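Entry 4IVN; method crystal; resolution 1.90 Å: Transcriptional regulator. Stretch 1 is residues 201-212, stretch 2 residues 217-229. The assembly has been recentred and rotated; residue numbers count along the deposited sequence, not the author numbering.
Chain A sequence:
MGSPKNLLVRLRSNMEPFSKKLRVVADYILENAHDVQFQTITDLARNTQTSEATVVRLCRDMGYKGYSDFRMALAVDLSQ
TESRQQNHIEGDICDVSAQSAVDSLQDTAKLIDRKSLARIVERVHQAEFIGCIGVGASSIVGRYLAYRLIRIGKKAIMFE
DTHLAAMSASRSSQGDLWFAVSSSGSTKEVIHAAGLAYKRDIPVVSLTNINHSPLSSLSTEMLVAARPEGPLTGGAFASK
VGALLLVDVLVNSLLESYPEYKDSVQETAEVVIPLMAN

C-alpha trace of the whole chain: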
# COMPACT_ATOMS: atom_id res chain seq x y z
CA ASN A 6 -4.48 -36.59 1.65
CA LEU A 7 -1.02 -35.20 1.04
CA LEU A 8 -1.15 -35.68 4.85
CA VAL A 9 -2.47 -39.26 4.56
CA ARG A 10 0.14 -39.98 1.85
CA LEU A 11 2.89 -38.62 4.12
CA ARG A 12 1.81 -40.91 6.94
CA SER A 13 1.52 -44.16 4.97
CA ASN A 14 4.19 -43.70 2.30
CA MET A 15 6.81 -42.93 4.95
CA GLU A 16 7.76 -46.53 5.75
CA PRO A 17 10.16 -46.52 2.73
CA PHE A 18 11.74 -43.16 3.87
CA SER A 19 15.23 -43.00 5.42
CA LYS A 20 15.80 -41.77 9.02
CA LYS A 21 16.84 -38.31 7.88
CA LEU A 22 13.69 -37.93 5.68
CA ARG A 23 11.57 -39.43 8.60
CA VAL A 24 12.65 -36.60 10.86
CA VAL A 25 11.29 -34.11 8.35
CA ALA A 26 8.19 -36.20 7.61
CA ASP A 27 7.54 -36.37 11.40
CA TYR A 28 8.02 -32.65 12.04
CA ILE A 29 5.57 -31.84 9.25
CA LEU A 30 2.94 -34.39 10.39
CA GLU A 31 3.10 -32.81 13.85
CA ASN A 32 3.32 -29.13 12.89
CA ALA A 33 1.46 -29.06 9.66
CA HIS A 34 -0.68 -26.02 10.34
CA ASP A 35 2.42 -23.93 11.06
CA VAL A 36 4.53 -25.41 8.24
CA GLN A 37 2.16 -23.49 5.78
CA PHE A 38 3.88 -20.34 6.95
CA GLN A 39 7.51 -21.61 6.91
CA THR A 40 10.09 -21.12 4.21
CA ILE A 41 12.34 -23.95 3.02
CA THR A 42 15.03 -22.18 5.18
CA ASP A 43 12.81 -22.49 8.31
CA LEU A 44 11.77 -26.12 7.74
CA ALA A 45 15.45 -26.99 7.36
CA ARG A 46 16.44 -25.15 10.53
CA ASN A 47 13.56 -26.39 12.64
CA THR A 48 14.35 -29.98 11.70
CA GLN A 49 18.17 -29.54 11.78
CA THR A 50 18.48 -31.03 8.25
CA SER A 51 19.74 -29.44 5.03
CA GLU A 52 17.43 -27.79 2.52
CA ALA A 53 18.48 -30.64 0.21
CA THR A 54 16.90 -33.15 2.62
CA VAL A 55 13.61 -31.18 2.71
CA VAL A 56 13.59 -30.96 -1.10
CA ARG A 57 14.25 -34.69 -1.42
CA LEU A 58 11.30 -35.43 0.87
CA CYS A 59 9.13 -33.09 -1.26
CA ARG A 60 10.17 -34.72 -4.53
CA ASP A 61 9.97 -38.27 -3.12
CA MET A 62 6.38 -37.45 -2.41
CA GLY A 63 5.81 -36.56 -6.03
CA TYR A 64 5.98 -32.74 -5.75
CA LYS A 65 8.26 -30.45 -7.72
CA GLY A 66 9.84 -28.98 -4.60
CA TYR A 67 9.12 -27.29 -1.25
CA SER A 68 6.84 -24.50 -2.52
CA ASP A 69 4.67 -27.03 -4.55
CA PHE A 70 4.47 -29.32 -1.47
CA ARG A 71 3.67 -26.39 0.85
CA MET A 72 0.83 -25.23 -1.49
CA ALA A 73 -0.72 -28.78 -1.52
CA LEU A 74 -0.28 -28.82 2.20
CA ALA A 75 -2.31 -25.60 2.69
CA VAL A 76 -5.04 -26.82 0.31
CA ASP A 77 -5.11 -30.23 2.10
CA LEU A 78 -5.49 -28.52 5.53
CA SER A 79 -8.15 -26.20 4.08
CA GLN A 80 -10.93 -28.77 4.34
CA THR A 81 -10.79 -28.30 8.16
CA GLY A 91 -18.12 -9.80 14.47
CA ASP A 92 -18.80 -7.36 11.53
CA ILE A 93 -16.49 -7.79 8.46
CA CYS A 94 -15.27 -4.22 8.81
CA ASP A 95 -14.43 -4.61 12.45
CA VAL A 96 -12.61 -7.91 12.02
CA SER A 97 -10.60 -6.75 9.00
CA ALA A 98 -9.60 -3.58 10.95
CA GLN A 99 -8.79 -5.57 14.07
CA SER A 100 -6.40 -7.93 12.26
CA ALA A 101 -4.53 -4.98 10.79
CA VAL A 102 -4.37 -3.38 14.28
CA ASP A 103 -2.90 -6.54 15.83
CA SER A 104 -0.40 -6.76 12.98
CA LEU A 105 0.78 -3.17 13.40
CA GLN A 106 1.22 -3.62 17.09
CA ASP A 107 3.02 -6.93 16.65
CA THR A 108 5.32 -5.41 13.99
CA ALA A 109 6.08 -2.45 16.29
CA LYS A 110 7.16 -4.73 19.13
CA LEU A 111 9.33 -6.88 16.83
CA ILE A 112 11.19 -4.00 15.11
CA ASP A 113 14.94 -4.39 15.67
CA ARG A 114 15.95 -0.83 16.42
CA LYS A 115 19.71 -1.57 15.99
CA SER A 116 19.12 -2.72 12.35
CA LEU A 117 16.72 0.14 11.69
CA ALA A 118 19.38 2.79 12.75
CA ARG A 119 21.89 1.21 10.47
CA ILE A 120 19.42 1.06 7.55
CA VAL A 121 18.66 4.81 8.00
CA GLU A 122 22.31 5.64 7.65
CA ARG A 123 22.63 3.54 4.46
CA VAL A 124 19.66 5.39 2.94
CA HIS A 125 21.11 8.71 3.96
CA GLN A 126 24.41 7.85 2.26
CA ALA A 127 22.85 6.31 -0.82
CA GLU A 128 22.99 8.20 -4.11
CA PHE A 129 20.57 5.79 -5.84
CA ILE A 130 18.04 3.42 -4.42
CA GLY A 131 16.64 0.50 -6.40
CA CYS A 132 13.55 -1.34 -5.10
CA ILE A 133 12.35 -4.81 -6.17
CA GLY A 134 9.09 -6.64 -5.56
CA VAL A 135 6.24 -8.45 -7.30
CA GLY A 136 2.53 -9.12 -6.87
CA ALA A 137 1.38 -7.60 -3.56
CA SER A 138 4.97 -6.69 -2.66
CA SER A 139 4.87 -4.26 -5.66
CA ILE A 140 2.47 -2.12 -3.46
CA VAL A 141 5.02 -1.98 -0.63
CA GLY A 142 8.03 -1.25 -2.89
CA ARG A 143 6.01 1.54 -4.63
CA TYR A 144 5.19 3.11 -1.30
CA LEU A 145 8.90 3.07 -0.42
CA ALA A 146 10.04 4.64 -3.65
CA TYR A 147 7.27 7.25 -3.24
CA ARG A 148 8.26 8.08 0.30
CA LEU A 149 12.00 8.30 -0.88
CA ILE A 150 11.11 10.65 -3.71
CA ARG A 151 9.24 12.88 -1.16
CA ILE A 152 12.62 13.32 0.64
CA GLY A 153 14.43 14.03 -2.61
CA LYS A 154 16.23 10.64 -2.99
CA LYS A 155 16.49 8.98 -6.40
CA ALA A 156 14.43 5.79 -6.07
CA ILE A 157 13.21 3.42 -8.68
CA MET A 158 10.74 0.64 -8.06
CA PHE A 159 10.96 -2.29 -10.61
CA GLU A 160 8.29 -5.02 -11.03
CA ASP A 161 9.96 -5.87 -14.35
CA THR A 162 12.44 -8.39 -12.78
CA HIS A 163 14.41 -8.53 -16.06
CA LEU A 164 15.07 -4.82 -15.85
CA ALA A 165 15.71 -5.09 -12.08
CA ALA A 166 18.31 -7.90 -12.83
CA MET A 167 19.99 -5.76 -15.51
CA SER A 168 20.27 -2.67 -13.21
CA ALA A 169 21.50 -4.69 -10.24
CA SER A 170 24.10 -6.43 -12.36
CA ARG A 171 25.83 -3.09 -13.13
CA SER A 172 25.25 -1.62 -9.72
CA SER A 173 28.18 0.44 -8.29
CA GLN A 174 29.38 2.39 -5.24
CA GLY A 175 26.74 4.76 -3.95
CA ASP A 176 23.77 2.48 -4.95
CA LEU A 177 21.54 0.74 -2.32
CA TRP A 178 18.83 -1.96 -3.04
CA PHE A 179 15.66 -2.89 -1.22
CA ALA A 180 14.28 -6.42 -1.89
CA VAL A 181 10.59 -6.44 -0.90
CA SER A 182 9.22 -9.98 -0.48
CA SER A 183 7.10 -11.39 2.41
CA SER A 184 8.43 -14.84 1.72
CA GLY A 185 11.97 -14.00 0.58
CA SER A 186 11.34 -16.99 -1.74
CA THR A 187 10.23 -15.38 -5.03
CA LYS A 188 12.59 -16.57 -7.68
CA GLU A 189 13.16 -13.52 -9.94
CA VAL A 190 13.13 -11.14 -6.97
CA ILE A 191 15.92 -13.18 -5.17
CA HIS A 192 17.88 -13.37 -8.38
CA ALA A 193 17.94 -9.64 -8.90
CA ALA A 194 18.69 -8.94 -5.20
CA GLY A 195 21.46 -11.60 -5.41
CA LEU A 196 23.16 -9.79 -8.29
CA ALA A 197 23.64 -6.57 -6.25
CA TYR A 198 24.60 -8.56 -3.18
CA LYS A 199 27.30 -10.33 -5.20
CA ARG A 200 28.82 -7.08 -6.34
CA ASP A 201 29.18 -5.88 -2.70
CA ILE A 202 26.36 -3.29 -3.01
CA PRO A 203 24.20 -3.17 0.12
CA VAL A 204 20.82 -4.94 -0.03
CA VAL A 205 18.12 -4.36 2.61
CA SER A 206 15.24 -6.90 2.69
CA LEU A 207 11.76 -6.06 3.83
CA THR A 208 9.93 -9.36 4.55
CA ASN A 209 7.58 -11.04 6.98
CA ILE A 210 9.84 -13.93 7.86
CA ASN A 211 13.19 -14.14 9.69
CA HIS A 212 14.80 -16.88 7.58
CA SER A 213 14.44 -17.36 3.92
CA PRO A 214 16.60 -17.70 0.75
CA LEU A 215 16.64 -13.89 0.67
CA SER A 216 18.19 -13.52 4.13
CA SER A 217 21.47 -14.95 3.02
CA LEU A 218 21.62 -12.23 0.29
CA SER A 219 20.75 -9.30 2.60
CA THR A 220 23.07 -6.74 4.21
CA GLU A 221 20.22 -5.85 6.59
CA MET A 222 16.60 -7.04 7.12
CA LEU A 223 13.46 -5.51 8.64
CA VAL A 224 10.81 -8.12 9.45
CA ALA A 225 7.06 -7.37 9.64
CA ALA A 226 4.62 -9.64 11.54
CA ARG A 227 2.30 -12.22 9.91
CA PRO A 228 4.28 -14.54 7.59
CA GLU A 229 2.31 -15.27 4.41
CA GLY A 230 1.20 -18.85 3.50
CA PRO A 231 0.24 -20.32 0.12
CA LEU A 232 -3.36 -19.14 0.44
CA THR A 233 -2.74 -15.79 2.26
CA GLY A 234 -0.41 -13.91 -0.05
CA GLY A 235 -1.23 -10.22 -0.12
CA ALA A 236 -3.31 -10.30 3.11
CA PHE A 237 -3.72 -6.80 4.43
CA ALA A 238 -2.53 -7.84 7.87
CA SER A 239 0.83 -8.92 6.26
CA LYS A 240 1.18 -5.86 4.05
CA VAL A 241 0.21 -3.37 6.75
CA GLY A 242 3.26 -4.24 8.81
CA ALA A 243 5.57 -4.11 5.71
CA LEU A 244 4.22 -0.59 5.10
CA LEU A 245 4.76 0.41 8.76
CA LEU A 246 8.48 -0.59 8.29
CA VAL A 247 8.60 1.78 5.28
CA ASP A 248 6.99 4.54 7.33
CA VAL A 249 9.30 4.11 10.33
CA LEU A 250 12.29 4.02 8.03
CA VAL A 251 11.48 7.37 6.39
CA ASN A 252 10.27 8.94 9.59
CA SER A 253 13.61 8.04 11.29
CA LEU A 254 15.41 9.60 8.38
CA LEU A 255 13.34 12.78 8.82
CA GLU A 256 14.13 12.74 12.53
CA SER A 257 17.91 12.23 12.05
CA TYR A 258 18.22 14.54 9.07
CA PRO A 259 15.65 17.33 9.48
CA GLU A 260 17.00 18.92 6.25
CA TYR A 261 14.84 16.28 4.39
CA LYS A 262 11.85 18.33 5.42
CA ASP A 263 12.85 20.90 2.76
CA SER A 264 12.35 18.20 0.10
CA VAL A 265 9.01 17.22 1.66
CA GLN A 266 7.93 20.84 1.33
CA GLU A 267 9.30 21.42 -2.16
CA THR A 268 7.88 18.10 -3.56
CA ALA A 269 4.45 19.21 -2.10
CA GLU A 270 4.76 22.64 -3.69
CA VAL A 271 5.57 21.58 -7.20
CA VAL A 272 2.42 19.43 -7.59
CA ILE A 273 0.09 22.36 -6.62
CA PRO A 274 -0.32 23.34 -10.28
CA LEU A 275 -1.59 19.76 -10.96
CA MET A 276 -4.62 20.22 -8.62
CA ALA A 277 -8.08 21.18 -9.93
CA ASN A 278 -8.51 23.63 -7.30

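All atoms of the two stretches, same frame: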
# COMPACT_ATOMS: atom_id res chain seq x y z
N ASP A 201 28.91 -6.63 -3.94
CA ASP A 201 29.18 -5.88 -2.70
C ASP A 201 28.42 -4.54 -2.58
O ASP A 201 28.93 -3.61 -1.96
CB ASP A 201 30.68 -5.68 -2.49
CG ASP A 201 31.41 -6.98 -2.62
OD1 ASP A 201 31.02 -7.92 -1.91
OD2 ASP A 201 32.28 -7.13 -3.50
N ILE A 202 27.21 -4.48 -3.15
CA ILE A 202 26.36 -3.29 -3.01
C ILE A 202 25.38 -3.64 -1.93
O ILE A 202 24.91 -4.77 -1.96
CB ILE A 202 25.63 -3.02 -4.35
CG1 ILE A 202 26.69 -2.81 -5.46
CG2 ILE A 202 24.60 -1.86 -4.21
CD1 ILE A 202 27.81 -1.80 -5.15
N PRO A 203 25.12 -2.77 -0.93
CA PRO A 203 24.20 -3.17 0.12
C PRO A 203 22.76 -3.49 -0.35
O PRO A 203 22.19 -2.83 -1.27
CB PRO A 203 24.16 -1.94 1.10
CG PRO A 203 24.53 -0.78 0.19
CD PRO A 203 25.58 -1.37 -0.76
N VAL A 204 22.19 -4.50 0.29
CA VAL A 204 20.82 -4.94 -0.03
C VAL A 204 20.10 -4.98 1.26
O VAL A 204 20.58 -5.68 2.16
CB VAL A 204 20.81 -6.35 -0.69
CG1 VAL A 204 19.37 -6.90 -0.91
CG2 VAL A 204 21.59 -6.36 -2.01
N VAL A 205 18.94 -4.35 1.35
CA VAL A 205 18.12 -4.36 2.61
C VAL A 205 16.82 -5.13 2.24
O VAL A 205 16.15 -4.76 1.28
CB VAL A 205 17.71 -2.93 3.05
CG1 VAL A 205 16.74 -2.93 4.26
CG2 VAL A 205 18.99 -2.14 3.46
N SER A 206 16.46 -6.16 3.00
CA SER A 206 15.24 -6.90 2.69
C SER A 206 14.14 -6.47 3.61
O SER A 206 14.36 -6.30 4.82
CB SER A 206 15.48 -8.39 2.91
OG SER A 206 16.26 -8.76 1.81
N LEU A 207 12.95 -6.32 3.02
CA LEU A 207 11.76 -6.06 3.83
C LEU A 207 10.81 -7.22 3.69
O LEU A 207 10.22 -7.37 2.63
CB LEU A 207 11.05 -4.84 3.33
CG LEU A 207 11.78 -3.50 3.34
CD1 LEU A 207 10.78 -2.37 3.05
CD2 LEU A 207 12.45 -3.22 4.72
N THR A 208 10.66 -8.06 4.74
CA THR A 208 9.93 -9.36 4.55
C THR A 208 9.03 -9.53 5.75
O THR A 208 8.92 -8.63 6.59
CB THR A 208 10.92 -10.56 4.68
OG1 THR A 208 11.38 -10.60 6.05
CG2 THR A 208 12.08 -10.32 3.85
N ASN A 209 8.37 -10.69 5.81
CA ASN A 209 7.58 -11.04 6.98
C ASN A 209 8.05 -12.39 7.51
O ASN A 209 7.29 -13.09 8.17
CB ASN A 209 6.06 -11.19 6.57
CG ASN A 209 5.43 -9.88 6.13
OD1 ASN A 209 4.55 -9.34 6.81
ND2 ASN A 209 5.78 -9.42 4.96
N ILE A 210 9.32 -12.71 7.29
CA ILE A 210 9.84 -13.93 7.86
C ILE A 210 11.35 -13.74 8.17
O ILE A 210 12.06 -13.08 7.43
CB ILE A 210 9.52 -15.14 6.93
CG1 ILE A 210 9.70 -16.43 7.69
CG2 ILE A 210 10.31 -15.12 5.69
CD1 ILE A 210 8.37 -17.10 7.93
N ASN A 211 11.78 -14.23 9.31
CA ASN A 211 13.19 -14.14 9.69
C ASN A 211 14.18 -14.89 8.83
O ASN A 211 15.27 -14.38 8.60
CB ASN A 211 13.36 -14.51 11.18
CG ASN A 211 12.68 -13.49 12.03
OD1 ASN A 211 13.11 -12.34 12.09
ND2 ASN A 211 11.52 -13.83 12.56
N HIS A 212 13.84 -16.11 8.39
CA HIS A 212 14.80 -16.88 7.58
C HIS A 212 14.25 -17.30 6.27
O HIS A 212 13.12 -17.80 6.19
CB HIS A 212 15.24 -18.11 8.33
CG HIS A 212 15.70 -17.80 9.75
ND1 HIS A 212 16.98 -17.44 10.02
CD2 HIS A 212 15.02 -17.82 10.96
CE1 HIS A 212 17.08 -17.21 11.34
NE2 HIS A 212 15.89 -17.47 11.91
N SER A 217 20.07 -14.77 3.19
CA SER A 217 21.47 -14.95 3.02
C SER A 217 21.97 -14.05 1.86
O SER A 217 23.11 -14.12 1.49
CB SER A 217 21.78 -16.45 2.75
OG SER A 217 21.54 -16.72 1.38
N LEU A 218 21.12 -13.17 1.30
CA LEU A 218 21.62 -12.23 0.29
C LEU A 218 21.27 -10.83 0.72
O LEU A 218 21.00 -10.02 -0.16
CB LEU A 218 20.91 -12.46 -1.08
CG LEU A 218 20.95 -13.87 -1.67
CD1 LEU A 218 19.79 -14.00 -2.65
CD2 LEU A 218 22.33 -14.08 -2.32
N SER A 219 21.23 -10.58 2.03
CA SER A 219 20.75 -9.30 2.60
C SER A 219 21.80 -8.71 3.51
O SER A 219 22.37 -9.46 4.33
CB SER A 219 19.48 -9.53 3.43
OG SER A 219 18.43 -9.97 2.61
N THR A 220 22.13 -7.44 3.32
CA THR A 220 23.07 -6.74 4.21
C THR A 220 22.34 -6.48 5.53
O THR A 220 22.94 -6.51 6.58
CB THR A 220 23.63 -5.43 3.57
OG1 THR A 220 24.09 -5.71 2.24
CG2 THR A 220 24.84 -4.83 4.31
N GLU A 221 21.06 -6.09 5.45
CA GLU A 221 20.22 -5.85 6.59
C GLU A 221 18.80 -6.40 6.33
O GLU A 221 18.43 -6.57 5.16
CB GLU A 221 20.04 -4.33 6.81
CG GLU A 221 21.34 -3.48 6.84
CD GLU A 221 22.20 -3.57 8.13
OE1 GLU A 221 21.77 -4.27 9.10
OE2 GLU A 221 23.31 -2.88 8.17
N MET A 222 17.98 -6.59 7.36
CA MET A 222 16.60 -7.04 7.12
C MET A 222 15.68 -6.31 8.09
O MET A 222 16.06 -6.10 9.22
CB MET A 222 16.45 -8.53 7.50
CG MET A 222 16.65 -9.54 6.39
SD MET A 222 15.40 -10.88 6.47
CE MET A 222 15.60 -11.56 4.81
N LEU A 223 14.48 -5.97 7.67
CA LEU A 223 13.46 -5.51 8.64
C LEU A 223 12.35 -6.52 8.41
O LEU A 223 12.11 -6.86 7.29
CB LEU A 223 13.00 -4.09 8.36
CG LEU A 223 13.96 -2.96 8.69
CD1 LEU A 223 13.29 -1.61 8.55
CD2 LEU A 223 14.59 -3.12 10.09
N VAL A 224 11.78 -7.03 9.49
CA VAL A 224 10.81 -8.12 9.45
C VAL A 224 9.48 -7.66 9.99
O VAL A 224 9.38 -7.26 11.12
CB VAL A 224 11.36 -9.33 10.25
CG1 VAL A 224 10.29 -10.43 10.41
CG2 VAL A 224 12.64 -9.83 9.55
N ALA A 225 8.44 -7.72 9.19
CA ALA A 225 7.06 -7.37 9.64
C ALA A 225 6.39 -8.66 10.17
O ALA A 225 6.77 -9.78 9.73
CB ALA A 225 6.29 -6.83 8.36
N ALA A 226 5.37 -8.53 11.04
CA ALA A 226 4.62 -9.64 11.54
C ALA A 226 3.74 -10.27 10.49
O ALA A 226 3.60 -9.75 9.38
CB ALA A 226 3.78 -9.22 12.77
N ARG A 227 3.19 -11.43 10.82
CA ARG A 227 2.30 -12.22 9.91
C ARG A 227 2.97 -12.72 8.64
O ARG A 227 2.68 -12.19 7.57
CB ARG A 227 1.09 -11.43 9.43
CG ARG A 227 0.47 -10.66 10.56
CD ARG A 227 -0.82 -11.31 11.05
NE ARG A 227 -0.57 -11.97 12.32
CZ ARG A 227 -0.30 -11.37 13.50
NH1 ARG A 227 -0.24 -10.06 13.66
NH2 ARG A 227 -0.08 -12.12 14.56
N PRO A 228 3.71 -13.85 8.74
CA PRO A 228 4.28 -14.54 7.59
C PRO A 228 3.15 -14.91 6.64
O PRO A 228 2.07 -15.32 7.07
CB PRO A 228 4.79 -15.84 8.19
CG PRO A 228 5.03 -15.60 9.62
CD PRO A 228 4.11 -14.48 10.03
N GLU A 229 3.38 -14.83 5.34
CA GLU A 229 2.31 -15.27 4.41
C GLU A 229 2.36 -16.77 4.20
O GLU A 229 3.42 -17.34 4.33
CB GLU A 229 2.53 -14.56 3.03
CG GLU A 229 2.24 -13.09 3.22
CD GLU A 229 2.11 -12.35 1.96
OE1 GLU A 229 2.70 -12.77 0.93
OE2 GLU A 229 1.48 -11.29 1.97
O HOH W 1 6.95 -12.17 11.06

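At the start of this parallel strand pair a threonine side chain does the work of a backbone: Thr220, just before its strand, points its CA-to-CB bond toward the other stretch, and its OG1 (chi1 m) accepts a hydrogen bond from Val204 N at 3.0 Å. Its own N donates to Val204 O at 2.6 Å, so one residue pairs with both backbone polar groups of Val204; a weak bond from Glu221 N to Val204 O (3.4 Å) accompanies them. From there strands 204-208 and 221-224 run parallel, their directions 15° apart. Ser206 N donates to Glu221 O (3.0 Å) and Leu223 N to Ser206 O (2.9 Å); Thr208 N then donates to Leu223 O (3.2 Å) and Ala225 N to Thr208 O (2.8 Å). Ser206 and Thr208 thus use both backbone groups across the gap, the usual alternation of a parallel ladder.

Val205, Leu207, Glu221 and Leu223 share one face, buried and so suited to branched apolar side chains; Leu207 CD2 packs 3.8 Å from Leu223 CB, and the carboxylate of Glu221 leads away and is satisfied elsewhere in the structure. The other face carries Ser206, Thr208, Met222 and Val224. Here the small Ser206 donates from OG to Ser219 OG (2.6 Å), while Met222 CE lies 3.7 Å from Ser206 CB and 3.9 Å from Thr208 CG2. Thr208 OG1 donates to Ile210 O, two residues on (2.9 Å); Val224 CG2 lies 3.8 Å from Thr208 OG1, a methyl-hydroxyl van der Waals contact.

Beyond the strands, Asn209 is the residue most covered by the other stretch. Its CA lies 3.1 Å from Ala225 O in a CA-H...O contact, and one water donates to Asn209 O (3.1 Å) and Ala225 O (2.7 Å). Ile210 CD1 meets Pro228 CB at 3.8 Å. In all, 866 Å², both sides summed, is buried, including Leu218 O, which meets the methyl Val204 CG1 (3.6 Å) and has no polar partner.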